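Local coordinates for protein pyridoxal kinase (PDB 3H74) that probably catalyses the ATP-dependent phosphorylation of pyridoxal to pyridoxal 5'-phosphate as a kinase of the ribokinase-like superfamily, at residues 147-152 against 163-168; 108-113 against 122-127; 115-120 against 139-144. All blocks are in the same frame, centred on the assembly; numbering follows the deposited sequence.

Interaction 1. Residues 147-152 against 163-168; sequences LLTGAP and LPALQA
Ala165 is the first residue of 163-168 to reach the partner segment: its CB lies 3.9 Å from Thr149 CG2. One residue on, Leu166 provides most of its helix's share of the contact. Its backbone N is 3.6 Å from Thr149 CG2, and Leu166 CD2 comes within 3.7 Å of Thr149 CG2, so this one carbon sits against both backbone and side chain of the second helix. The two side chains cross at about a right angle, and Leu166 CD2 also approaches Leu148 CB at 3.9 Å.

The rotation of Thr149 explains this division of labour. With chi1 at 62°, OG1 lies between the backbone N and the carbonyl carbon, and CG2 is left to face helix 159-167. OG1 is bonded to Ala145 O one turn back and weakly takes Ala151 N, past the helix end at Gly150. Leu148 O is held by Gln169 NE2 and Arg129 NE, while Leu166 continues onto Ile178 of strand 178-183.

The threonine is therefore split: its hydroxyl serves its own helix end, and its methyl, with Ala165 and Leu166, makes an interface that rests on van der Waals contact.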
ATOM      1  N   LEU A 147       1.691   2.665 -15.832  1.00  8.98           N
ATOM      2  CA  LEU A 147       1.300   1.306 -16.204  1.00  8.70           C
ATOM      3  C   LEU A 147      -0.220   1.146 -16.206  1.00  8.58           C
ATOM      4  O   LEU A 147      -0.792   0.560 -17.127  1.00  8.72           O
ATOM      5  CB  LEU A 147       1.944   0.270 -15.286  1.00  8.69           C
ATOM      6  CG  LEU A 147       3.429   0.027 -15.527  1.00  9.52           C
ATOM      7  CD1 LEU A 147       4.003  -0.653 -14.293  1.00  9.27           C
ATOM      8  CD2 LEU A 147       3.697  -0.802 -16.785  1.00 10.33           C
ATOM      9  N   LEU A 148      -0.881   1.686 -15.188  1.00  8.50           N
ATOM     10  CA  LEU A 148      -2.329   1.523 -15.057  1.00  9.07           C
ATOM     11  C   LEU A 148      -3.112   2.270 -16.134  1.00  9.97           C
ATOM     12  O   LEU A 148      -4.136   1.773 -16.609  1.00 10.19           O
ATOM     13  CB  LEU A 148      -2.814   1.934 -13.667  1.00  8.76           C
ATOM     14  CG  LEU A 148      -2.381   1.015 -12.525  1.00  8.63           C
ATOM     15  CD1 LEU A 148      -2.687   1.684 -11.194  1.00  7.96           C
ATOM     16  CD2 LEU A 148      -3.057  -0.338 -12.611  1.00  9.06           C
ATOM     17  N   THR A 149      -2.636   3.445 -16.528  1.00 10.92           N
ATOM     18  CA  THR A 149      -3.302   4.208 -17.595  1.00 12.05           C
ATOM     19  C   THR A 149      -2.857   3.810 -19.007  1.00 12.53           C
ATOM     20  O   THR A 149      -3.531   4.157 -19.984  1.00 13.37           O
ATOM     21  CB  THR A 149      -3.094   5.722 -17.450  1.00 12.12           C
ATOM     22  OG1 THR A 149      -1.701   6.018 -17.561  1.00 12.96           O
ATOM     23  CG2 THR A 149      -3.641   6.237 -16.124  1.00 13.37           C
ATOM     24  N   GLY A 150      -1.733   3.107 -19.125  1.00 12.81           N
ATOM     25  CA  GLY A 150      -1.169   2.746 -20.434  1.00 14.00           C
ATOM     26  C   GLY A 150      -0.182   3.749 -21.017  1.00 14.53           C
ATOM     27  O   GLY A 150       0.419   3.505 -22.077  1.00 16.00           O
ATOM     28  N   ALA A 151      -0.002   4.879 -20.345  1.00 14.42           N
ATOM     29  CA  ALA A 151       0.924   5.902 -20.818  1.00 14.72           C
ATOM     30  C   ALA A 151       2.371   5.420 -20.682  1.00 15.33           C
ATOM     31  O   ALA A 151       2.705   4.741 -19.707  1.00 14.94           O
ATOM     32  CB  ALA A 151       0.712   7.196 -20.053  1.00 14.40           C
ATOM     33  N   PRO A 152       3.235   5.744 -21.663  1.00 15.74           N
ATOM     34  CA  PRO A 152       4.650   5.438 -21.468  1.00 15.86           C
ATOM     35  C   PRO A 152       5.169   6.107 -20.199  1.00 15.56           C
ATOM     36  O   PRO A 152       4.695   7.182 -19.815  1.00 15.33           O
ATOM     37  CB  PRO A 152       5.323   6.037 -22.709  1.00 16.16           C
ATOM     38  CG  PRO A 152       4.240   6.090 -23.737  1.00 16.67           C
ATOM     39  CD  PRO A 152       2.979   6.367 -22.976  1.00 16.00           C
ATOM     40  N   LEU A 163      -3.627  12.047 -13.514  1.00 11.01           N
ATOM     41  CA  LEU A 163      -4.575  11.843 -12.419  1.00 10.90           C
ATOM     42  C   LEU A 163      -6.032  11.663 -12.905  1.00 10.72           C
ATOM     43  O   LEU A 163      -6.682  10.703 -12.511  1.00 10.44           O
ATOM     44  CB  LEU A 163      -4.448  12.915 -11.330  1.00 10.92           C
ATOM     45  CG  LEU A 163      -3.169  12.920 -10.478  1.00 11.62           C
ATOM     46  CD1 LEU A 163      -3.102  14.163  -9.610  1.00 12.16           C
ATOM     47  CD2 LEU A 163      -3.071  11.669  -9.619  1.00 13.66           C
ATOM     48  N   PRO A 164      -6.553  12.567 -13.773  1.00 11.09           N
ATOM     49  CA  PRO A 164      -7.898  12.306 -14.308  1.00 11.55           C
ATOM     50  C   PRO A 164      -8.029  10.968 -15.052  1.00 11.48           C
ATOM     51  O   PRO A 164      -9.058  10.294 -14.920  1.00 11.35           O
ATOM     52  CB  PRO A 164      -8.130  13.485 -15.261  1.00 11.76           C
ATOM     53  CG  PRO A 164      -7.277  14.560 -14.731  1.00 12.20           C
ATOM     54  CD  PRO A 164      -6.033  13.863 -14.250  1.00 10.94           C
ATOM     55  N   ALA A 165      -7.003  10.585 -15.809  1.00 12.67           N
ATOM     56  CA  ALA A 165      -7.032   9.314 -16.537  1.00 13.29           C
ATOM     57  C   ALA A 165      -7.091   8.122 -15.574  1.00 13.34           C
ATOM     58  O   ALA A 165      -7.886   7.201 -15.769  1.00 13.94           O
ATOM     59  CB  ALA A 165      -5.841   9.199 -17.454  1.00 13.80           C
ATOM     60  N   LEU A 166      -6.269   8.172 -14.527  1.00 13.00           N
ATOM     61  CA  LEU A 166      -6.264   7.153 -13.477  1.00 13.09           C
ATOM     62  C   LEU A 166      -7.612   7.070 -12.773  1.00 12.19           C
ATOM     63  O   LEU A 166      -8.155   5.988 -12.581  1.00 10.92           O
ATOM     64  CB  LEU A 166      -5.194   7.467 -12.424  1.00 13.58           C
ATOM     65  CG  LEU A 166      -3.710   7.098 -12.529  1.00 14.94           C
ATOM     66  CD1 LEU A 166      -2.911   7.738 -11.396  1.00 16.53           C
ATOM     67  CD2 LEU A 166      -3.538   5.584 -12.511  1.00 14.90           C
ATOM     68  N   GLN A 167      -8.157   8.218 -12.386  1.00 12.71           N
ATOM     69  CA  GLN A 167      -9.330   8.203 -11.519  1.00 14.56           C
ATOM     70  C   GLN A 167     -10.602   7.737 -12.223  1.00 15.71           C
ATOM     71  O   GLN A 167     -11.505   7.203 -11.582  1.00 16.14           O
ATOM     72  CB  GLN A 167      -9.521   9.556 -10.844  1.00 15.04           C
ATOM     73  CG  GLN A 167     -10.393   9.529  -9.597  1.00 14.53           C
ATOM     74  CD  GLN A 167     -10.061  10.670  -8.711  1.00 16.39           C
ATOM     75  OE1 GLN A 167      -8.978  10.710  -8.125  1.00 11.99           O
ATOM     76  NE2 GLN A 167     -10.976  11.628  -8.611  1.00 17.23           N
ATOM     77  N   ALA A 168     -10.661   7.910 -13.537  1.00 16.66           N
ATOM     78  CA  ALA A 168     -11.830   7.464 -14.294  1.00 17.37           C
ATOM     79  C   ALA A 168     -11.926   5.934 -14.367  1.00 18.00           C
ATOM     80  O   ALA A 168     -12.989   5.396 -14.674  1.00 18.31           O
ATOM     81  CB  ALA A 168     -11.842   8.085 -15.676  1.00 17.41           C
TER

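Interaction 2. Residues 108-113 against 122-127; sequences PVLGDL and QDYVAA
Leu110 and Tyr124 set the geometry here, the leucine methyl meeting one side of the aromatic ring at a slant that is neither face-on nor edge-on. Leu110 CD2 lies 3.5 Å from Tyr124 CD2 and 3.7 Å from Tyr124 CE2, so a single methyl spans one ring bond. On the helix side, chi1 of -169° sets Tyr124 CG opposite the backbone N and carries the ring toward 108-113, where its CD2-CE2 side meets Leu110 and Val109 O. The same leucine methyl reaches the next helical residue more loosely, with Leu110 CD2 4.4 Å from Val125 CG2.

The ring meets Val109 differently. Val109 O lies at the ring edge, close to its plane, 3.7 Å from Tyr124 CE2. Water 1 lies at that edge too, and it joins the two groups: it donates to Val109 O at 2.8 Å and is hydrogen-bonded to Tyr124 OH at 2.6 Å. The hydroxyl also takes the backbone N of Gly84, which ties the tyrosine to the loop ahead of helix 86-98, while Cys89 of that helix touches the tyrosine side chain. Phe120 stacks on Tyr124, and Met128, a turn further along the tyrosine's own helix, packs on Leu110.

All four touching residues are buried, and the contact joins the segment following central-sheet strand 103-106 to the start of helix 122-131. Chemically it has two parts. The apolar part relies on Leu110 CD2 against the CD2-CE2 side of the ring and, more loosely, Val125. The polar part uses one water to satisfy a buried carbonyl oxygen, and the hydroxyl, bonded to that water and to Gly84 N, holds the far end of the ring and probably limits its swing.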
ATOM      1  N   PRO A 108      -1.330  -0.580  -5.594  1.00  6.36           N
ATOM      2  CA  PRO A 108      -1.257  -1.367  -6.826  1.00  6.86           C
ATOM      3  C   PRO A 108       0.192  -1.672  -7.196  1.00  6.82           C
ATOM      4  O   PRO A 108       0.743  -1.107  -8.137  1.00  7.72           O
ATOM      5  CB  PRO A 108      -1.903  -0.441  -7.855  1.00  7.35           C
ATOM      6  CG  PRO A 108      -1.567   0.927  -7.383  1.00  7.73           C
ATOM      7  CD  PRO A 108      -1.491   0.859  -5.872  1.00  6.69           C
ATOM      8  N   VAL A 109       0.805  -2.560  -6.423  1.00  6.30           N
ATOM      9  CA  VAL A 109       2.225  -2.842  -6.548  1.00  6.87           C
ATOM     10  C   VAL A 109       2.506  -3.520  -7.888  1.00  6.53           C
ATOM     11  O   VAL A 109       2.031  -4.634  -8.141  1.00  7.70           O
ATOM     12  CB  VAL A 109       2.708  -3.723  -5.374  1.00  6.39           C
ATOM     13  CG1 VAL A 109       4.158  -4.148  -5.568  1.00  8.39           C
ATOM     14  CG2 VAL A 109       2.535  -2.993  -4.051  1.00  7.73           C
ATOM     15  N   LEU A 110       3.289  -2.839  -8.725  1.00  6.56           N
ATOM     16  CA  LEU A 110       3.595  -3.312 -10.080  1.00  7.35           C
ATOM     17  C   LEU A 110       5.038  -3.084 -10.489  1.00  7.25           C
ATOM     18  O   LEU A 110       5.599  -3.876 -11.238  1.00  7.94           O
ATOM     19  CB  LEU A 110       2.711  -2.624 -11.131  1.00  7.81           C
ATOM     20  CG  LEU A 110       1.193  -2.776 -11.065  1.00  7.32           C
ATOM     21  CD1 LEU A 110       0.560  -1.783 -12.007  1.00  8.76           C
ATOM     22  CD2 LEU A 110       0.743  -4.191 -11.396  1.00  8.50           C
ATOM     23  N   GLY A 111       5.635  -1.984 -10.048  1.00  7.43           N
ATOM     24  CA  GLY A 111       6.971  -1.656 -10.507  1.00  8.16           C
ATOM     25  C   GLY A 111       7.474  -0.362  -9.919  1.00  8.59           C
ATOM     26  O   GLY A 111       6.802   0.264  -9.102  1.00  8.95           O
ATOM     27  N   ASP A 112       8.680   0.015 -10.328  1.00  9.63           N
ATOM     28  CA  ASP A 112       9.321   1.241  -9.875  1.00 10.52           C
ATOM     29  C   ASP A 112      10.424   1.574 -10.866  1.00 10.90           C
ATOM     30  O   ASP A 112      10.809   0.729 -11.686  1.00 10.79           O
ATOM     31  CB  ASP A 112       9.906   1.053  -8.467  1.00 11.17           C
ATOM     32  CG  ASP A 112      10.210   2.370  -7.755  1.00 11.98           C
ATOM     33  OD1 ASP A 112       9.780   3.451  -8.221  1.00 13.51           O
ATOM     34  OD2 ASP A 112      10.893   2.317  -6.704  1.00 14.37           O
ATOM     35  N   LEU A 113      10.904   2.813 -10.803  1.00 11.96           N
ATOM     36  CA  LEU A 113      11.991   3.289 -11.668  1.00 13.03           C
ATOM     37  C   LEU A 113      11.705   3.030 -13.150  1.00 12.99           C
ATOM     38  O   LEU A 113      12.612   2.741 -13.940  1.00 13.32           O
ATOM     39  CB  LEU A 113      13.336   2.679 -11.237  1.00 13.78           C
ATOM     40  CG  LEU A 113      13.789   2.958  -9.799  1.00 15.87           C
ATOM     41  CD1 LEU A 113      14.969   2.073  -9.430  1.00 17.93           C
ATOM     42  CD2 LEU A 113      14.133   4.426  -9.589  1.00 18.73           C
ATOM     43  N   GLN A 122       2.045  -7.553 -18.632  1.00 15.52           N
ATOM     44  CA  GLN A 122       0.799  -6.866 -18.966  1.00 15.62           C
ATOM     45  C   GLN A 122      -0.453  -7.582 -18.463  1.00 14.84           C
ATOM     46  O   GLN A 122      -1.447  -6.935 -18.134  1.00 14.51           O
ATOM     47  CB  GLN A 122       0.702  -6.612 -20.468  1.00 16.24           C
ATOM     48  CG  GLN A 122       1.483  -5.384 -20.922  1.00 19.11           C
ATOM     49  CD  GLN A 122       0.826  -4.075 -20.504  1.00 21.96           C
ATOM     50  OE1 GLN A 122      -0.367  -3.854 -20.736  1.00 24.18           O
ATOM     51  NE2 GLN A 122       1.608  -3.196 -19.890  1.00 22.89           N
ATOM     52  N   ASP A 123      -0.401  -8.911 -18.405  1.00 14.34           N
ATOM     53  CA  ASP A 123      -1.501  -9.693 -17.847  1.00 13.98           C
ATOM     54  C   ASP A 123      -1.720  -9.332 -16.379  1.00 12.71           C
ATOM     55  O   ASP A 123      -2.860  -9.223 -15.929  1.00 12.19           O
ATOM     56  CB  ASP A 123      -1.238 -11.198 -17.984  1.00 14.89           C
ATOM     57  CG  ASP A 123      -1.485 -11.720 -19.396  1.00 17.45           C
ATOM     58  OD1 ASP A 123      -2.174 -11.044 -20.191  1.00 19.49           O
ATOM     59  OD2 ASP A 123      -0.988 -12.824 -19.695  1.00 21.75           O
ATOM     60  N   TYR A 124      -0.628  -9.141 -15.640  1.00 11.62           N
ATOM     61  CA  TYR A 124      -0.734  -8.768 -14.232  1.00 10.67           C
ATOM     62  C   TYR A 124      -1.270  -7.346 -14.078  1.00 10.18           C
ATOM     63  O   TYR A 124      -2.081  -7.088 -13.188  1.00  9.87           O
ATOM     64  CB  TYR A 124       0.597  -8.939 -13.499  1.00 10.37           C
ATOM     65  CG  TYR A 124       0.444  -8.819 -12.000  1.00  9.87           C
ATOM     66  CD1 TYR A 124      -0.138  -9.837 -11.260  1.00 10.28           C
ATOM     67  CD2 TYR A 124       0.860  -7.674 -11.327  1.00  9.62           C
ATOM     68  CE1 TYR A 124      -0.289  -9.737  -9.889  1.00  9.48           C
ATOM     69  CE2 TYR A 124       0.701  -7.554  -9.948  1.00  8.79           C
ATOM     70  CZ  TYR A 124       0.128  -8.589  -9.240  1.00  9.09           C
ATOM     71  OH  TYR A 124      -0.034  -8.501  -7.880  1.00  7.86           O
ATOM     72  N   VAL A 125      -0.842  -6.439 -14.958  1.00 10.09           N
ATOM     73  CA  VAL A 125      -1.369  -5.077 -14.973  1.00 10.35           C
ATOM     74  C   VAL A 125      -2.883  -5.086 -15.193  1.00 10.41           C
ATOM     75  O   VAL A 125      -3.619  -4.351 -14.533  1.00  9.61           O
ATOM     76  CB  VAL A 125      -0.674  -4.196 -16.046  1.00 10.51           C
ATOM     77  CG1 VAL A 125      -1.255  -2.803 -16.056  1.00 11.23           C
ATOM     78  CG2 VAL A 125       0.824  -4.109 -15.770  1.00 10.55           C
ATOM     79  N   ALA A 126      -3.345  -5.921 -16.123  1.00 10.55           N
ATOM     80  CA  ALA A 126      -4.771  -6.032 -16.396  1.00 10.71           C
ATOM     81  C   ALA A 126      -5.534  -6.558 -15.173  1.00 10.40           C
ATOM     82  O   ALA A 126      -6.614  -6.060 -14.846  1.00 10.73           O
ATOM     83  CB  ALA A 126      -5.014  -6.912 -17.613  1.00 11.39           C
ATOM     84  N   ALA A 127      -4.964  -7.552 -14.494  1.00 10.36           N
ATOM     85  CA  ALA A 127      -5.571  -8.059 -13.267  1.00  9.89           C
ATOM     86  C   ALA A 127      -5.653  -6.968 -12.187  1.00  9.56           C
ATOM     87  O   ALA A 127      -6.647  -6.866 -11.467  1.00  9.21           O
ATOM     88  CB  ALA A 127      -4.808  -9.265 -12.758  1.00 10.70           C
TER
HETATM   89  O   HOH W   1       0.589  -6.354  -6.494  1.00  7.42           O

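Interaction 3. Residues 115-120 against 139-144; sequences QLYQGF and LPNTTE. With SO4 (sulfate ion), chain B.
Thr143 meets Gln115 through a methyl aimed by its first torsion: OG1 is turned beside the backbone N and CG2 opposite it, and CG2 then lies 3.7 Å from Gln115 N. At Asn141, chi1 of 64° folds the amide back over the start of helix 142-149. Asn141 and Glu144 form a capping box there, and the sequence Asn-Thr-Thr-Glu fits the NXXE motif of ribokinase-like kinases.

Both halves of the box are nearly straight. Glu144 N donates to Asn141 OD1 at 2.8 Å, approaching almost in line with the amide C=O (170° at the oxygen). In return, Asn141 N donates to Glu144 OE1 at 2.9 Å, on the anti side of the carboxylate and somewhat out of its plane. The cap thus uses OD1 and OE1, leaving ND2 and OE2 to other partners: ND2 donates to Gly111 O, and OE2 accepts from the backbone N of Leu110 and of Gly111.

Across the contact Tyr117 approaches without bonding directly; its CE2 is 4.4 Å from Glu144 OE2, obliquely to the ring. Water 2, in the ring plane at the edge, lies 2.7 Å from Tyr117 OH and sits between it, Glu144 and the sulfate, though it has more acceptors in reach than protons to give. His281, of the C-terminal histidine tag, also touches this ring. Thr143 OG1 bonds to Gly114 N in the turn of the 111-112/115-116 hairpin, so helix 142-149 grips the hairpin through both branches of one threonine.

The sulfate probably came from the crystallisation liquor, but its place at the motif is consistent with a site for phosphate groups. Asn141 ND2 donates to its O2 at 2.9 Å, with an N-H...O angle of 176°.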
ATOM      1  N   GLN A 115      10.043   0.577 -14.605  1.00 13.33           N
ATOM      2  CA  GLN A 115       9.943  -0.812 -15.048  1.00 13.58           C
ATOM      3  C   GLN A 115       9.037  -1.645 -14.154  1.00 13.20           C
ATOM      4  O   GLN A 115       8.997  -1.452 -12.939  1.00 13.13           O
ATOM      5  CB  GLN A 115      11.331  -1.475 -15.115  1.00 14.24           C
ATOM      6  CG  GLN A 115      12.355  -0.792 -16.033  1.00 16.50           C
ATOM      7  CD  GLN A 115      12.020  -0.891 -17.516  1.00 20.19           C
ATOM      8  OE1 GLN A 115      11.180  -1.688 -17.936  1.00 22.01           O
ATOM      9  NE2 GLN A 115      12.690  -0.073 -18.319  1.00 21.43           N
ATOM     10  N   LEU A 116       8.325  -2.583 -14.766  1.00 12.49           N
ATOM     11  CA  LEU A 116       7.636  -3.633 -14.030  1.00 12.40           C
ATOM     12  C   LEU A 116       8.633  -4.421 -13.197  1.00 12.26           C
ATOM     13  O   LEU A 116       9.764  -4.644 -13.627  1.00 12.74           O
ATOM     14  CB  LEU A 116       6.950  -4.581 -15.012  1.00 12.46           C
ATOM     15  CG  LEU A 116       5.646  -4.090 -15.640  1.00 12.86           C
ATOM     16  CD1 LEU A 116       5.386  -4.805 -16.962  1.00 13.88           C
ATOM     17  CD2 LEU A 116       4.484  -4.281 -14.679  1.00 12.54           C
ATOM     18  N   TYR A 117       8.230  -4.855 -12.011  1.00 11.69           N
ATOM     19  CA  TYR A 117       9.031  -5.744 -11.226  1.00 12.03           C
ATOM     20  C   TYR A 117       9.186  -7.074 -11.953  1.00 13.12           C
ATOM     21  O   TYR A 117       8.329  -7.471 -12.674  1.00 13.02           O
ATOM     22  CB  TYR A 117       8.422  -5.976  -9.831  1.00 11.19           C
ATOM     23  CG  TYR A 117       8.407  -4.714  -8.933  1.00  9.40           C
ATOM     24  CD1 TYR A 117       9.530  -3.921  -8.754  1.00 10.09           C
ATOM     25  CD2 TYR A 117       7.267  -4.325  -8.265  1.00  9.22           C
ATOM     26  CE1 TYR A 117       9.503  -2.806  -7.973  1.00  9.91           C
ATOM     27  CE2 TYR A 117       7.240  -3.227  -7.475  1.00  9.34           C
ATOM     28  CZ  TYR A 117       8.345  -2.446  -7.343  1.00  9.51           C
ATOM     29  OH  TYR A 117       8.303  -1.350  -6.562  1.00  9.97           O
ATOM     30  N   GLN A 118      10.327  -7.714 -11.730  1.00 14.84           N
ATOM     31  CA  GLN A 118      10.607  -9.009 -12.310  1.00 16.70           C
ATOM     32  C   GLN A 118       9.470  -9.984 -11.985  1.00 16.89           C
ATOM     33  O   GLN A 118       9.044 -10.089 -10.912  1.00 17.42           O
ATOM     34  CB  GLN A 118      11.998  -9.510 -11.828  1.00 17.17           C
ATOM     35  CG  GLN A 118      13.177  -8.470 -12.253  1.00 20.30           C
ATOM     36  CD  GLN A 118      14.710  -8.946 -12.255  1.00 23.69           C
ATOM     37  OE1 GLN A 118      15.475  -8.902 -11.240  1.00 25.99           O
ATOM     38  NE2 GLN A 118      15.170  -9.202 -13.453  1.00 25.13           N
ATOM     39  N   GLY A 119       8.926 -10.579 -13.008  1.00 16.90           N
ATOM     40  CA  GLY A 119       7.829 -11.527 -12.858  1.00 16.94           C
ATOM     41  C   GLY A 119       6.433 -11.013 -13.191  1.00 16.77           C
ATOM     42  O   GLY A 119       5.523 -11.762 -13.346  1.00 17.45           O
ATOM     43  N   PHE A 120       6.322  -9.690 -13.263  1.00 15.86           N
ATOM     44  CA  PHE A 120       5.067  -9.039 -13.636  1.00 15.23           C
ATOM     45  C   PHE A 120       5.059  -8.644 -15.110  1.00 15.60           C
ATOM     46  O   PHE A 120       6.064  -8.173 -15.655  1.00 16.36           O
ATOM     47  CB  PHE A 120       4.809  -7.794 -12.780  1.00 14.50           C
ATOM     48  CG  PHE A 120       4.475  -8.084 -11.331  1.00 13.32           C
ATOM     49  CD1 PHE A 120       4.023  -9.342 -10.918  1.00 13.08           C
ATOM     50  CD2 PHE A 120       4.571  -7.068 -10.385  1.00 12.49           C
ATOM     51  CE1 PHE A 120       3.707  -9.581  -9.580  1.00 13.12           C
ATOM     52  CE2 PHE A 120       4.256  -7.295  -9.051  1.00 12.16           C
ATOM     53  CZ  PHE A 120       3.818  -8.552  -8.645  1.00 12.11           C
ATOM     54  N   LEU A 139      -2.917   3.797  -4.316  1.00  6.54           N
ATOM     55  CA  LEU A 139      -1.656   4.441  -3.943  1.00  6.53           C
ATOM     56  C   LEU A 139      -0.498   4.098  -4.887  1.00  6.88           C
ATOM     57  O   LEU A 139       0.570   3.669  -4.436  1.00  7.00           O
ATOM     58  CB  LEU A 139      -1.293   4.051  -2.504  1.00  6.74           C
ATOM     59  CG  LEU A 139      -2.308   4.429  -1.423  1.00  6.30           C
ATOM     60  CD1 LEU A 139      -1.926   3.802  -0.079  1.00  7.80           C
ATOM     61  CD2 LEU A 139      -2.439   5.950  -1.292  1.00  8.78           C
ATOM     62  N   PRO A 140      -0.686   4.302  -6.208  1.00  6.68           N
ATOM     63  CA  PRO A 140       0.399   4.011  -7.133  1.00  6.93           C
ATOM     64  C   PRO A 140       1.572   4.966  -6.959  1.00  7.22           C
ATOM     65  O   PRO A 140       1.383   6.134  -6.597  1.00  7.83           O
ATOM     66  CB  PRO A 140      -0.249   4.262  -8.502  1.00  7.20           C
ATOM     67  CG  PRO A 140      -1.301   5.290  -8.215  1.00  7.64           C
ATOM     68  CD  PRO A 140      -1.873   4.835  -6.914  1.00  7.04           C
ATOM     69  N   ASN A 141       2.770   4.476  -7.238  1.00  7.01           N
ATOM     70  CA  ASN A 141       3.889   5.365  -7.499  1.00  7.81           C
ATOM     71  C   ASN A 141       3.806   5.832  -8.962  1.00  8.27           C
ATOM     72  O   ASN A 141       2.842   5.514  -9.671  1.00  8.03           O
ATOM     73  CB  ASN A 141       5.235   4.707  -7.135  1.00  7.99           C
ATOM     74  CG  ASN A 141       5.547   3.483  -7.980  1.00  7.81           C
ATOM     75  OD1 ASN A 141       5.113   3.380  -9.124  1.00  8.16           O
ATOM     76  ND2 ASN A 141       6.321   2.550  -7.425  1.00  7.92           N
ATOM     77  N   THR A 142       4.806   6.581  -9.407  1.00  8.93           N
ATOM     78  CA  THR A 142       4.775   7.199 -10.730  1.00  9.95           C
ATOM     79  C   THR A 142       4.869   6.155 -11.851  1.00  9.70           C
ATOM     80  O   THR A 142       4.257   6.312 -12.910  1.00 10.13           O
ATOM     81  CB  THR A 142       5.866   8.296 -10.828  1.00 10.40           C
ATOM     82  OG1 THR A 142       5.465   9.422 -10.040  1.00 11.20           O
ATOM     83  CG2 THR A 142       6.074   8.762 -12.246  1.00 12.63           C
ATOM     84  N   THR A 143       5.613   5.078 -11.602  1.00  8.95           N
ATOM     85  CA  THR A 143       5.699   3.961 -12.543  1.00  8.85           C
ATOM     86  C   THR A 143       4.343   3.264 -12.682  1.00  8.56           C
ATOM     87  O   THR A 143       3.866   2.992 -13.791  1.00  8.38           O
ATOM     88  CB  THR A 143       6.769   2.936 -12.097  1.00  9.37           C
ATOM     89  OG1 THR A 143       8.046   3.578 -12.028  1.00 10.26           O
ATOM     90  CG2 THR A 143       6.862   1.774 -13.066  1.00  8.87           C
ATOM     91  N   GLU A 144       3.724   2.983 -11.542  1.00  8.16           N
ATOM     92  CA  GLU A 144       2.445   2.291 -11.501  1.00  7.96           C
ATOM     93  C   GLU A 144       1.316   3.125 -12.098  1.00  8.40           C
ATOM     94  O   GLU A 144       0.427   2.589 -12.748  1.00  8.23           O
ATOM     95  CB  GLU A 144       2.139   1.870 -10.069  1.00  7.58           C
ATOM     96  CG  GLU A 144       3.076   0.757  -9.626  1.00  7.43           C
ATOM     97  CD  GLU A 144       3.342   0.692  -8.133  1.00  7.58           C
ATOM     98  OE1 GLU A 144       2.905   1.589  -7.374  1.00  6.99           O
ATOM     99  OE2 GLU A 144       4.020  -0.283  -7.740  1.00  7.11           O
TER
HETATM  100  S   SO4 B 281       6.741   2.217  -3.496  1.00 12.50           S
HETATM  101  O1  SO4 B 281       5.636   1.317  -3.825  1.00 13.63           O
HETATM  102  O2  SO4 B 281       7.162   2.954  -4.687  1.00 14.29           O
HETATM  103  O3  SO4 B 281       6.350   3.138  -2.430  1.00 15.01           O
HETATM  104  O4  SO4 B 281       7.882   1.418  -3.037  1.00 15.19           O
HETATM  105  O   HOH W   2       5.892  -0.510  -5.813  1.00 10.27           O

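How the interactions relate
Interactions 2 and 3 are nearly one unit: their centres are 5 Å apart, their segments alternate along the chain, and strands 111-112 and 115-116 pair in one hairpin. The capping-box residues bridge them, Leu110 N lying 2.8 Å from Glu144 OE2. Interaction 1 follows further along helix 142-149, its centre 12 Å from interaction 2 and 13 Å from interaction 3. It joins them by apolar contacts, Leu148 CD2 to Leu110 CD1 at 3.9 Å and Leu147 CD1 to Leu116 CD2 at 3.7 Å. The sulfate lies about 5 Å from the Val109 side chain of interaction 2 and is bonded directly by Asn141 of interaction 3, so both probably border the anion site.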